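Local structure of L-lactate dehydrogenase (4UUL) at residues V86-R91 and S102-I107; P131-C136 and F151-M156; I16-S21 and T50-E55; L8-A13 and H38-P43; M190-T195 and T220-I225. The protein catalyses the NAD-dependent interconversion of pyruvate and L-lactate, as a member of the lactate/malate dehydrogenase superfamily. The protein carries 1 engineered substitution. One frame throughout, in Å; residues are numbered along the deposited sequence. Where two conformers were deposited one is given.

Contact 1. Residues V86-R91 and S102-I107. Engineered in segment 86-91: R91 (natural residue Leu).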
# COMPACT_ATOMS: atom_id res chain seq x y z
N VAL B 86 8.61 1.01 14.06
CA VAL B 86 9.14 1.76 12.93
C VAL B 86 9.90 3.00 13.40
O VAL B 86 10.95 3.34 12.86
CB VAL B 86 7.98 2.22 12.02
CG1 VAL B 86 8.44 3.14 10.91
CG2 VAL B 86 7.31 0.96 11.45
N ALA B 87 9.37 3.67 14.42
CA ALA B 87 9.95 4.92 14.90
C ALA B 87 11.34 4.67 15.47
O ALA B 87 11.56 3.71 16.19
CB ALA B 87 9.04 5.56 16.00
N SER B 88 12.22 5.63 15.25
CA SER B 88 13.55 5.64 15.86
C SER B 88 14.07 7.09 15.77
O SER B 88 13.49 7.92 15.12
CB SER B 88 14.47 4.70 15.13
OG SER B 88 14.71 5.12 13.83
N MET B 89 15.16 7.37 16.46
CA MET B 89 15.82 8.67 16.39
C MET B 89 16.70 8.67 15.17
O MET B 89 17.54 7.77 15.00
CB MET B 89 16.63 8.90 17.67
CG MET B 89 15.84 8.59 18.93
SD MET B 89 14.42 9.71 19.16
CE MET B 89 15.31 11.25 19.46
N PRO B 90 16.53 9.67 14.29
CA PRO B 90 17.46 9.75 13.17
C PRO B 90 18.82 10.28 13.69
O PRO B 90 18.92 10.96 14.70
CB PRO B 90 16.77 10.74 12.20
CG PRO B 90 15.96 11.57 13.05
CD PRO B 90 15.46 10.69 14.16
N ARG B 91 19.85 10.01 12.94
CA ARG B 91 21.16 10.59 13.23
C ARG B 91 21.11 12.10 12.99
O ARG B 91 20.55 12.56 12.01
CB ARG B 91 22.21 9.92 12.35
CG ARG B 91 23.67 10.17 12.84
CD ARG B 91 24.66 9.53 11.84
NE ARG B 91 24.44 10.04 10.48
CZ ARG B 91 24.95 11.17 9.99
NH1 ARG B 91 25.78 11.92 10.73
NH2 ARG B 91 24.66 11.55 8.76
N SER B 102 23.62 5.32 20.60
CA SER B 102 23.39 5.88 21.93
C SER B 102 22.04 6.57 22.06
O SER B 102 21.30 6.31 22.99
CB SER B 102 24.46 6.89 22.27
OG SER B 102 25.68 6.23 22.42
N SER B 103 21.68 7.39 21.08
CA SER B 103 20.44 8.13 21.23
C SER B 103 19.26 7.15 21.21
O SER B 103 18.25 7.31 21.91
CB SER B 103 20.34 9.19 20.12
OG SER B 103 20.19 8.54 18.85
N ASN B 104 19.35 6.14 20.37
CA ASN B 104 18.26 5.18 20.26
C ASN B 104 18.14 4.26 21.48
O ASN B 104 17.09 3.69 21.73
CB ASN B 104 18.34 4.41 18.96
CG ASN B 104 17.78 5.23 17.83
OD1 ASN B 104 16.57 5.31 17.68
ND2 ASN B 104 18.62 5.88 17.09
N SER B 105 19.25 4.05 22.21
CA SER B 105 19.21 3.14 23.32
C SER B 105 18.15 3.56 24.34
O SER B 105 17.46 2.72 24.87
CB SER B 105 20.61 2.98 23.96
OG SER B 105 21.01 4.17 24.65
N VAL B 106 18.00 4.87 24.58
CA VAL B 106 17.04 5.34 25.56
C VAL B 106 15.59 5.02 25.11
O VAL B 106 14.76 4.54 25.85
CB VAL B 106 17.22 6.84 25.79
CG1 VAL B 106 16.10 7.37 26.69
CG2 VAL B 106 18.65 7.15 26.41
N ILE B 107 15.33 5.33 23.84
CA ILE B 107 14.03 5.09 23.22
C ILE B 107 13.63 3.64 23.37
O ILE B 107 12.53 3.31 23.82
CB ILE B 107 14.12 5.45 21.71
CG1 ILE B 107 14.41 6.94 21.54
CG2 ILE B 107 12.86 5.04 20.98
CD1 ILE B 107 13.58 7.85 22.39
O HOH W 1 20.56 10.44 16.90
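The carboxamide of N104 turns its OD1 and ND2 to the backbone of M89 and grips it at both ends. M89 N gives its hydrogen to N104 OD1 at 2.8 Å, coming in tilted by 20° from the plane of that carbonyl. The return bond, from N104 ND2 to M89 O, is 3.0 Å long and almost straight at 176°, with M89 O lying in the amide plane and taking the hydrogen on a lone pair. Two opposed bonds fix the rotation of the amide, and ND2 has a further acceptor in L100 O, one turn back in the same helix. S88 CB packs against the same OD1 at 3.4 Å.

M89 and I107 cross obliquely. M89 CG and SD lie beside I107 CG1, the thioether chain bent at chi2 and chi3, but both residues have second conformers and the closeness of this packing is doubtful. A water joins P90 O to S103 OG, donating to the first and accepting from the second at 2.7 Å. R91, an engineered residue, turns its end away and bonds Q95 O through NH1. S88 contacts NADH in a crystal structure of this protein and N104 is a predicted NAD⁺ ligand, which places the arrangement at the cofactor-binding edge of the Rossmann domain.

Contact 2. Residues P131-C136 and F151-M156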
# COMPACT_ATOMS: atom_id res chain seq x y z
N PRO B 131 19.24 1.82 14.58
CA PRO B 131 19.89 0.58 14.16
C PRO B 131 19.13 -0.64 14.71
O PRO B 131 19.04 -0.81 15.91
CB PRO B 131 21.29 0.70 14.79
CG PRO B 131 21.09 1.55 16.03
CD PRO B 131 19.94 2.46 15.73
N ASP B 132 18.48 -1.40 13.83
CA ASP B 132 17.44 -2.31 14.25
C ASP B 132 17.93 -3.48 15.12
O ASP B 132 17.31 -3.79 16.13
CB ASP B 132 16.54 -2.78 13.09
CG ASP B 132 17.26 -3.49 12.00
OD1 ASP B 132 18.52 -3.43 11.93
OD2 ASP B 132 16.56 -4.07 11.18
N ASN B 133 19.04 -4.16 14.77
CA ASN B 133 19.45 -5.26 15.60
C ASN B 133 19.73 -4.81 17.03
O ASN B 133 19.36 -5.49 17.99
CB ASN B 133 20.76 -5.91 15.09
CG ASN B 133 20.68 -6.45 13.68
OD1 ASN B 133 20.40 -5.70 12.72
ND2 ASN B 133 21.02 -7.73 13.53
N THR B 134 20.43 -3.69 17.17
CA THR B 134 20.80 -3.22 18.50
C THR B 134 19.59 -2.64 19.25
O THR B 134 19.41 -2.94 20.43
CB THR B 134 21.94 -2.26 18.46
OG1 THR B 134 23.06 -3.00 17.97
CG2 THR B 134 22.27 -1.67 19.83
N ASN B 135 18.71 -1.91 18.53
CA ASN B 135 17.49 -1.48 19.14
C ASN B 135 16.67 -2.66 19.67
O ASN B 135 16.08 -2.57 20.76
CB ASN B 135 16.66 -0.69 18.14
CG ASN B 135 17.27 0.67 17.80
OD1 ASN B 135 18.07 1.23 18.55
ND2 ASN B 135 16.74 1.29 16.75
N CYS B 136 16.64 -3.74 18.88
CA CYS B 136 15.91 -4.93 19.27
C CYS B 136 16.49 -5.54 20.56
O CYS B 136 15.78 -5.89 21.49
CB CYS B 136 15.92 -5.94 18.14
SG CYS B 136 14.88 -7.39 18.39
N PHE B 151 10.75 -11.20 20.11
CA PHE B 151 11.47 -10.13 19.41
C PHE B 151 12.17 -10.60 18.16
O PHE B 151 12.80 -11.65 18.14
CB PHE B 151 12.56 -9.54 20.33
CG PHE B 151 11.99 -8.79 21.50
CD1 PHE B 151 11.67 -7.45 21.40
CD2 PHE B 151 11.74 -9.43 22.70
CE1 PHE B 151 11.11 -6.77 22.46
CE2 PHE B 151 11.16 -8.75 23.79
CZ PHE B 151 10.86 -7.42 23.66
N SER B 152 12.13 -9.75 17.13
CA SER B 152 12.95 -9.96 15.95
C SER B 152 13.18 -8.61 15.27
O SER B 152 12.49 -7.65 15.60
CB SER B 152 12.34 -10.99 15.01
OG SER B 152 11.13 -10.56 14.47
N SER B 153 14.11 -8.59 14.32
CA SER B 153 14.42 -7.41 13.56
C SER B 153 14.39 -7.71 12.07
O SER B 153 14.48 -8.85 11.64
CB SER B 153 15.75 -6.80 13.97
OG SER B 153 16.88 -7.62 13.66
N LEU B 154 14.13 -6.67 11.28
CA LEU B 154 13.85 -6.81 9.86
C LEU B 154 15.10 -6.80 8.99
O LEU B 154 15.69 -5.74 8.80
CB LEU B 154 12.91 -5.66 9.42
CG LEU B 154 12.40 -5.78 8.00
CD1 LEU B 154 11.53 -7.00 7.83
CD2 LEU B 154 11.63 -4.56 7.60
N SER B 155 15.40 -7.91 8.35
CA SER B 155 16.46 -8.00 7.34
C SER B 155 15.88 -8.39 5.96
O SER B 155 16.64 -8.39 4.99
CB SER B 155 17.58 -8.92 7.82
OG SER B 155 17.05 -10.14 8.14
N MET B 156 14.56 -8.52 5.85
CA MET B 156 14.01 -8.94 4.54
C MET B 156 14.08 -7.90 3.42
O MET B 156 14.04 -8.28 2.26
CB MET B 156 12.56 -9.43 4.67
CG MET B 156 12.48 -10.90 5.05
SD MET B 156 13.22 -12.04 3.89
CE MET B 156 12.28 -11.61 2.42
O HOH W 2 17.79 -6.70 11.27
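D132 reaches from the first turn of helix 132-141 to S153 and L154, on strand 151-153 and just beyond. Its CB lies 4.2 Å from S153 CB, and CG, set between the backbone N and the carbonyl carbon (chi1 60°), keeps the same neighbour. OD1 is bonded to ND1 of H186, the predicted proton acceptor of the active site, and takes a weak bond from N133 N. OD2 comes within 3.0 Å of L154 O, a meeting of two acceptors with no hydrogen bond between them. A water lies 2.9 Å from D132 OD2 and 2.7 Å from S153 OG, with N133 OD1 also in its reach, so it mediates where the two segments make no direct hydrogen bond. The side-chain ND2 of N133 bonds the carbonyls of V284 and G184.

One turn further along the helix the contact becomes apolar. C136 SG, anti to its backbone N (chi1 -173°), sits 3.7 Å from F151 CB and lies obliquely beside the ring, 5.5 Å from its centroid. Helix and strand run antiparallel, their axes 167° apart, as expected for the crossover from strand 124-127 through helix 132-141 to strand 151-153. D132 and L154 both meet NADH in crystals of this protein, and this beta-alpha-beta unit of the Rossmann fold brings them to the cofactor and active-site cleft.

Contact 3. Residues I16-S21 and T50-E55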
# COMPACT_ATOMS: atom_id res chain seq x y z
N ILE B 16 5.99 5.12 6.09
CA ILE B 16 5.84 3.70 6.30
C ILE B 16 4.52 3.43 7.03
O ILE B 16 3.72 2.56 6.63
CB ILE B 16 7.05 3.12 7.02
CG1 ILE B 16 8.27 3.14 6.08
CG2 ILE B 16 6.73 1.74 7.51
CD1 ILE B 16 9.61 2.82 6.77
N GLY B 17 4.25 4.19 8.08
CA GLY B 17 3.04 3.96 8.82
C GLY B 17 1.77 4.09 8.00
O GLY B 17 0.79 3.36 8.18
N TYR B 18 1.81 5.09 7.13
CA TYR B 18 0.67 5.38 6.25
C TYR B 18 0.36 4.14 5.41
O TYR B 18 -0.81 3.70 5.29
CB TYR B 18 1.04 6.55 5.37
CG TYR B 18 -0.02 7.02 4.40
CD1 TYR B 18 -1.14 7.72 4.83
CD2 TYR B 18 0.11 6.83 3.07
CE1 TYR B 18 -2.10 8.20 3.95
CE2 TYR B 18 -0.80 7.32 2.18
CZ TYR B 18 -1.90 7.99 2.62
OH TYR B 18 -2.75 8.49 1.69
N ILE B 19 1.38 3.60 4.75
CA ILE B 19 1.17 2.48 3.85
C ILE B 19 0.86 1.19 4.66
O ILE B 19 0.00 0.39 4.28
CB ILE B 19 2.36 2.27 2.86
CG1 ILE B 19 2.60 3.53 2.04
CG2 ILE B 19 2.14 1.06 2.00
CD1 ILE B 19 3.86 3.54 1.25
N LEU B 20 1.68 0.96 5.67
CA LEU B 20 1.51 -0.23 6.48
C LEU B 20 0.13 -0.36 7.10
O LEU B 20 -0.46 -1.44 7.12
CB LEU B 20 2.60 -0.21 7.55
CG LEU B 20 2.78 -1.35 8.49
CD1 LEU B 20 3.07 -2.66 7.73
CD2 LEU B 20 3.92 -1.00 9.49
N SER B 21 -0.36 0.73 7.66
CA SER B 21 -1.68 0.70 8.25
C SER B 21 -2.75 0.33 7.25
O SER B 21 -3.59 -0.51 7.54
CB SER B 21 -2.02 2.02 8.94
OG SER B 21 -2.01 3.10 8.02
N THR B 50 -4.19 12.12 12.37
CA THR B 50 -5.61 12.27 12.17
C THR B 50 -5.94 12.10 10.67
O THR B 50 -6.91 11.41 10.32
CB THR B 50 -6.11 13.58 12.71
OG1 THR B 50 -5.93 13.59 14.13
CG2 THR B 50 -7.59 13.78 12.40
N ALA B 51 -5.14 12.72 9.80
CA ALA B 51 -5.34 12.54 8.37
C ALA B 51 -5.27 11.07 7.97
O ALA B 51 -6.07 10.61 7.15
CB ALA B 51 -4.33 13.34 7.57
N LEU B 52 -4.31 10.33 8.50
CA LEU B 52 -4.20 8.88 8.22
C LEU B 52 -5.49 8.18 8.62
O LEU B 52 -6.04 7.40 7.87
CB LEU B 52 -2.97 8.24 8.91
CG LEU B 52 -3.09 6.71 9.12
CD1 LEU B 52 -3.12 6.05 7.81
CD2 LEU B 52 -1.89 6.21 9.92
N THR B 53 -5.97 8.44 9.83
CA THR B 53 -7.15 7.73 10.28
C THR B 53 -8.37 8.08 9.45
O THR B 53 -9.24 7.23 9.23
CB THR B 53 -7.44 7.87 11.77
OG1 THR B 53 -7.77 9.21 12.08
CG2 THR B 53 -6.24 7.41 12.59
N MET B 54 -8.43 9.31 8.96
CA MET B 54 -9.56 9.69 8.11
C MET B 54 -9.52 8.86 6.81
O MET B 54 -10.57 8.44 6.29
CB MET B 54 -9.46 11.14 7.80
CG MET B 54 -9.85 12.04 8.94
SD MET B 54 -9.44 13.80 8.64
CE MET B 54 -10.85 14.35 7.73
N GLU B 55 -8.34 8.67 6.23
CA GLU B 55 -8.24 7.82 5.05
C GLU B 55 -8.54 6.39 5.34
O GLU B 55 -9.22 5.73 4.51
CB GLU B 55 -6.92 7.99 4.31
CG GLU B 55 -6.84 9.32 3.60
CD GLU B 55 -5.79 9.30 2.53
OE1 GLU B 55 -6.01 8.65 1.47
OE2 GLU B 55 -4.69 9.87 2.75
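Y18 and L52 mark the closest approach of two helices, 16-21 and 50-55, that run nearly parallel, their axes 10.6 Å apart and crossing at -19°. At that spacing side chains have to bridge the gap, and one bridge is polar. Y18 OH donates to E55 OE2 at 2.6 Å, meeting the oxygen on its syn side, 31° out of the carboxylate plane. Seen from the tyrosine, OE2 lies in the ring plane at the edge, 3.3 Å from Y18 CE1, while ring and carboxylate planes are turned 56° apart. Y18 CG stands anti to the backbone N (chi1 -179°), and the end of the side chain comes nearer to helix 50-55.

L52 packs beside Y18, G17 and S21. It slides past Y18 in the opposite direction, its CD1 3.9 Å from Y18 CD1, and CD2 comes to 4.3 Å from G17 O. S21 faces the same methyls; since L52 and S21 both have second conformers, the fine fit here is doubtful. The hydroxyl of S21 also turns back to the carbonyls of its own helix.

These are the first two helices of a Rossmann fold, and they pack on the same face of its parallel sheet. G17 ends the predicted NAD⁺-binding run G11 to G17, a glycine-rich GxxGxxG pattern, and I16 contacts NADH in crystals of this protein.

The outer end of the bridge belongs to the dimer interface. A242 N of the second subunit bonds Y18 OH, S243 OG and A241 N of that subunit bond E55 OE1, and R236 of the same subunit makes a cation-pi contact with the Y18 ring.

Contact 4. Residues L8-A13 and H38-P43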
# COMPACT_ATOMS: atom_id res chain seq x y z
N LEU B 8 0.14 -2.79 16.83
CA LEU B 8 0.75 -1.49 17.06
C LEU B 8 1.68 -1.13 15.90
O LEU B 8 2.48 -1.94 15.44
CB LEU B 8 1.58 -1.52 18.35
CG LEU B 8 2.50 -0.33 18.59
CD1 LEU B 8 1.73 1.00 18.73
CD2 LEU B 8 3.36 -0.56 19.81
N ILE B 9 1.59 0.13 15.45
CA ILE B 9 2.56 0.74 14.56
C ILE B 9 3.06 2.02 15.22
O ILE B 9 2.26 2.88 15.54
CB ILE B 9 1.96 1.09 13.17
CG1 ILE B 9 1.36 -0.17 12.52
CG2 ILE B 9 3.01 1.73 12.29
CD1 ILE B 9 0.48 0.16 11.31
N THR B 10 4.36 2.09 15.52
CA THR B 10 4.95 3.31 16.03
C THR B 10 5.39 4.20 14.89
O THR B 10 5.53 3.75 13.76
CB THR B 10 6.15 3.03 16.99
OG1 THR B 10 7.19 2.50 16.20
CG2 THR B 10 5.71 2.12 18.09
N GLY B 11 5.60 5.49 15.16
CA GLY B 11 5.89 6.41 14.04
C GLY B 11 4.78 6.42 13.01
O GLY B 11 5.02 6.58 11.81
N ALA B 12 3.54 6.23 13.46
CA ALA B 12 2.46 5.89 12.55
C ALA B 12 2.13 6.96 11.54
O ALA B 12 1.52 6.64 10.54
CB ALA B 12 1.23 5.45 13.32
N ALA B 13 2.48 8.21 11.83
CA ALA B 13 2.19 9.31 10.92
C ALA B 13 3.15 9.42 9.74
O ALA B 13 2.93 10.19 8.82
CB ALA B 13 2.17 10.60 11.68
N HIS B 38 -3.39 0.14 16.70
CA HIS B 38 -2.87 1.12 17.67
C HIS B 38 -1.80 1.92 16.95
O HIS B 38 -0.82 1.36 16.47
CB HIS B 38 -2.28 0.42 18.87
CG HIS B 38 -3.26 -0.39 19.65
ND1 HIS B 38 -3.53 -0.14 20.98
CD2 HIS B 38 -3.98 -1.50 19.34
CE1 HIS B 38 -4.39 -1.04 21.44
NE2 HIS B 38 -4.70 -1.86 20.46
N LEU B 39 -2.04 3.23 16.80
CA LEU B 39 -1.23 4.10 15.96
C LEU B 39 -0.59 5.15 16.84
O LEU B 39 -1.27 6.07 17.33
CB LEU B 39 -2.11 4.72 14.87
CG LEU B 39 -2.85 3.71 14.01
CD1 LEU B 39 -3.86 4.40 13.13
CD2 LEU B 39 -1.88 2.96 13.11
N LEU B 40 0.72 5.01 17.10
CA LEU B 40 1.44 5.85 18.03
C LEU B 40 2.34 6.82 17.30
O LEU B 40 3.07 6.43 16.38
CB LEU B 40 2.27 4.99 18.99
CG LEU B 40 3.15 5.70 20.01
CD1 LEU B 40 2.33 6.50 21.01
CD2 LEU B 40 4.09 4.71 20.73
N ASP B 41 2.31 8.08 17.73
CA ASP B 41 3.29 9.07 17.26
C ASP B 41 3.40 10.18 18.30
O ASP B 41 2.86 10.04 19.39
CB ASP B 41 2.98 9.54 15.82
CG ASP B 41 4.22 9.82 14.99
OD1 ASP B 41 5.19 10.38 15.54
OD2 ASP B 41 4.24 9.43 13.79
N ILE B 42 4.16 11.21 17.99
CA ILE B 42 4.42 12.28 18.92
C ILE B 42 3.47 13.45 18.67
O ILE B 42 2.89 13.57 17.59
CB ILE B 42 5.85 12.75 18.85
CG1 ILE B 42 6.22 13.20 17.44
CG2 ILE B 42 6.80 11.65 19.37
CD1 ILE B 42 7.57 13.97 17.41
N PRO B 43 3.31 14.33 19.65
CA PRO B 43 2.30 15.38 19.51
C PRO B 43 2.38 16.21 18.23
O PRO B 43 1.30 16.50 17.69
CB PRO B 43 2.52 16.22 20.79
CG PRO B 43 3.00 15.25 21.78
CD PRO B 43 3.90 14.32 21.00
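L8 and I9 pair with H38 and L39 on neighbouring parallel strands, their axes 4.9 Å apart. The backbone bonds come first: I9 N donates to H38 O at 2.9 Å, I9 O accepts from L40 N at 3.1 Å, and further on A12 N donates to L40 O at 3.0 Å. The last donor is tilted 31° from the carbonyl plane. Just before it the chain passes through G11, where phi is positive. A CA-H...O contact from L8 CA to H38 O supplements the first bond.

The carboxylate of D41 makes the other polar link. OD2 takes A13 N at 2.9 Å on its anti lone pair, and OD1, also on its anti lone pair, takes the N of I42, so both oxygens are occupied by backbone hydrogens. D41 contacts NADH in crystals of this protein; an acid at the end of the second strand, beside a glycine-rich turn, is the classical Rossmann arrangement for holding the adenosine ribose.

Apolar contacts divide between the faces of the sheet. I9 and L39 lie side by side pointing the same way, I9 CD1 4.1 Å from L39 CD2. A12 joins them, its CB 3.8 Å from L39 CB. On the other face L8 CD1 packs against L40 CB at 4.0 Å, and T10 CG2 meets L40 CD2 at the same distance.

Helix 15-25 packs on I9 and helix 46-57 on L39 and A12, while L8 and L40 are covered by A76 and F77 of helix 73-77. Strand 82-85 continues the sheet beside L8 and T10, and strand 64-70 beside L39.

Contact 5. Residues M190-T195 and T220-I225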
# COMPACT_ATOMS: atom_id res chain seq x y z
N MET B 190 27.03 -6.07 7.35
CA MET B 190 26.04 -7.03 6.89
C MET B 190 26.67 -7.97 5.88
O MET B 190 27.46 -7.57 5.02
CB MET B 190 24.93 -6.31 6.20
CG MET B 190 23.68 -7.08 5.94
SD MET B 190 22.37 -6.11 5.16
CE MET B 190 23.11 -5.67 3.60
N VAL B 191 26.28 -9.24 5.95
CA VAL B 191 26.83 -10.26 5.07
C VAL B 191 25.75 -10.65 4.04
O VAL B 191 24.78 -11.34 4.38
CB VAL B 191 27.27 -11.51 5.86
CG1 VAL B 191 27.98 -12.42 4.87
CG2 VAL B 191 28.16 -11.14 7.02
N ALA B 192 25.91 -10.21 2.79
CA ALA B 192 25.00 -10.60 1.70
C ALA B 192 25.66 -11.84 1.06
O ALA B 192 26.58 -11.73 0.23
CB ALA B 192 24.82 -9.44 0.73
N ASP B 193 25.21 -12.99 1.49
CA ASP B 193 25.83 -14.26 1.17
C ASP B 193 25.19 -14.93 -0.04
O ASP B 193 23.97 -15.22 -0.04
CB ASP B 193 25.66 -15.17 2.39
CG ASP B 193 26.21 -16.58 2.21
OD1 ASP B 193 27.11 -16.79 1.37
OD2 ASP B 193 25.73 -17.47 2.95
N LEU B 194 25.98 -15.12 -1.08
CA LEU B 194 25.60 -15.84 -2.26
C LEU B 194 26.18 -17.22 -2.32
O LEU B 194 25.97 -17.91 -3.33
CB LEU B 194 26.01 -15.06 -3.51
CG LEU B 194 25.38 -13.67 -3.66
CD1 LEU B 194 25.78 -13.01 -5.00
CD2 LEU B 194 23.84 -13.66 -3.44
N THR B 195 26.95 -17.63 -1.32
CA THR B 195 27.69 -18.91 -1.41
C THR B 195 26.83 -20.17 -1.30
O THR B 195 27.30 -21.24 -1.65
CB THR B 195 28.84 -19.00 -0.41
OG1 THR B 195 28.33 -19.10 0.90
CG2 THR B 195 29.74 -17.80 -0.52
N THR B 220 31.44 -6.11 -6.30
CA THR B 220 30.41 -5.29 -6.91
C THR B 220 29.03 -5.51 -6.29
O THR B 220 28.29 -4.54 -6.03
CB THR B 220 30.24 -5.61 -8.40
OG1 THR B 220 31.49 -5.44 -9.07
CG2 THR B 220 29.18 -4.71 -9.03
N PHE B 221 28.65 -6.76 -6.08
CA PHE B 221 27.31 -7.09 -5.63
C PHE B 221 27.02 -6.39 -4.30
O PHE B 221 26.03 -5.68 -4.19
CB PHE B 221 27.15 -8.60 -5.57
CG PHE B 221 25.97 -9.05 -4.79
CD1 PHE B 221 24.70 -8.97 -5.32
CD2 PHE B 221 26.16 -9.59 -3.55
CE1 PHE B 221 23.61 -9.40 -4.55
CE2 PHE B 221 25.11 -10.04 -2.82
CZ PHE B 221 23.85 -9.92 -3.29
N PHE B 222 27.91 -6.50 -3.32
CA PHE B 222 27.63 -5.85 -2.02
C PHE B 222 27.62 -4.34 -2.13
O PHE B 222 26.87 -3.64 -1.41
CB PHE B 222 28.63 -6.29 -0.93
CG PHE B 222 28.32 -5.72 0.44
CD1 PHE B 222 27.23 -6.15 1.16
CD2 PHE B 222 29.13 -4.74 1.01
CE1 PHE B 222 26.95 -5.65 2.42
CE2 PHE B 222 28.86 -4.24 2.26
CZ PHE B 222 27.76 -4.69 2.96
N LYS B 223 28.42 -3.80 -3.03
CA LYS B 223 28.41 -2.36 -3.24
C LYS B 223 27.05 -1.91 -3.76
O LYS B 223 26.53 -0.89 -3.32
CB LYS B 223 29.50 -1.94 -4.21
CG LYS B 223 30.87 -1.98 -3.57
CD LYS B 223 31.93 -1.57 -4.55
CE LYS B 223 33.31 -1.63 -3.95
NZ LYS B 223 34.31 -1.29 -4.99
N LYS B 224 26.48 -2.66 -4.69
CA LYS B 224 25.19 -2.30 -5.24
C LYS B 224 24.14 -2.36 -4.14
O LYS B 224 23.36 -1.41 -3.97
CB LYS B 224 24.80 -3.24 -6.37
CG LYS B 224 25.66 -3.05 -7.60
CD LYS B 224 25.36 -4.08 -8.67
CE LYS B 224 24.55 -3.52 -9.81
NZ LYS B 224 24.48 -4.51 -10.94
N ILE B 225 24.12 -3.48 -3.41
CA ILE B 225 23.23 -3.67 -2.24
C ILE B 225 23.48 -2.63 -1.14
O ILE B 225 22.53 -2.13 -0.51
CB ILE B 225 23.43 -5.12 -1.59
CG1 ILE B 225 23.07 -6.22 -2.56
CG2 ILE B 225 22.64 -5.29 -0.32
CD1 ILE B 225 21.75 -6.06 -3.23
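L194 and F221 meet tip to tip in the more enclosed part of this contact. L194 CD1 stands over the centre of the F221 ring, 3.8 Å from the centroid and only 12° off the ring normal, a clear CH-pi contact. I225 CG1, from the same helix as the ring, lies on the opposite face nearer the rim, so the phenyl is clamped between two aliphatic chains. A192 CB approaches F221 CE2 obliquely at 3.6 Å, while A192 O sits at the edge in the ring plane. F221 CG, anti to the backbone N (chi1 165°), carries the side chain toward strand 191-193, and A162 and V166 of helix 156-170 pack on the ring too.

Strand 191-193 is an edge strand of the antiparallel sheet in the C-terminal alpha/beta domain, and helix 214-236 packs on the side of the strand where A192 points. V191 and D193 point away, to helix 307-337; D193 OD1 accepts from T195 N at 2.8 Å, an Asx turn that follows the strand.

F222 forms the partly exposed side. A192 CB touches it only at the edge, 4.1 Å from F222 CD1, and M190 O approaches obliquely, 3.3 Å from F222 CE1. M190 CE lies near I225 CG2, but M190 has a second conformer and this contact is doubtful. K223 and K224 are exposed, with salt bridges to D219 and E165 respectively.

From the N terminus, strand 5-10 opens contact 4 and helix 15-25 opens contact 3; strand 35-40 then closes the former before helix 46-57 closes the latter. The two therefore cross, and they pack directly on each other, tying the first two strands and helices of the Rossmann domain together. Contact 1 closes a short loop after strand 82-85 and touches contact 4 at T10 and G11. Contact 2 follows in series, closing the span from helix 132-141 to strand 151-153, with N135 against N104 of contact 1. Contact 5, the last, ties sheet to helix inside the C-terminal domain, its centre about 34 Å from that of contact 3.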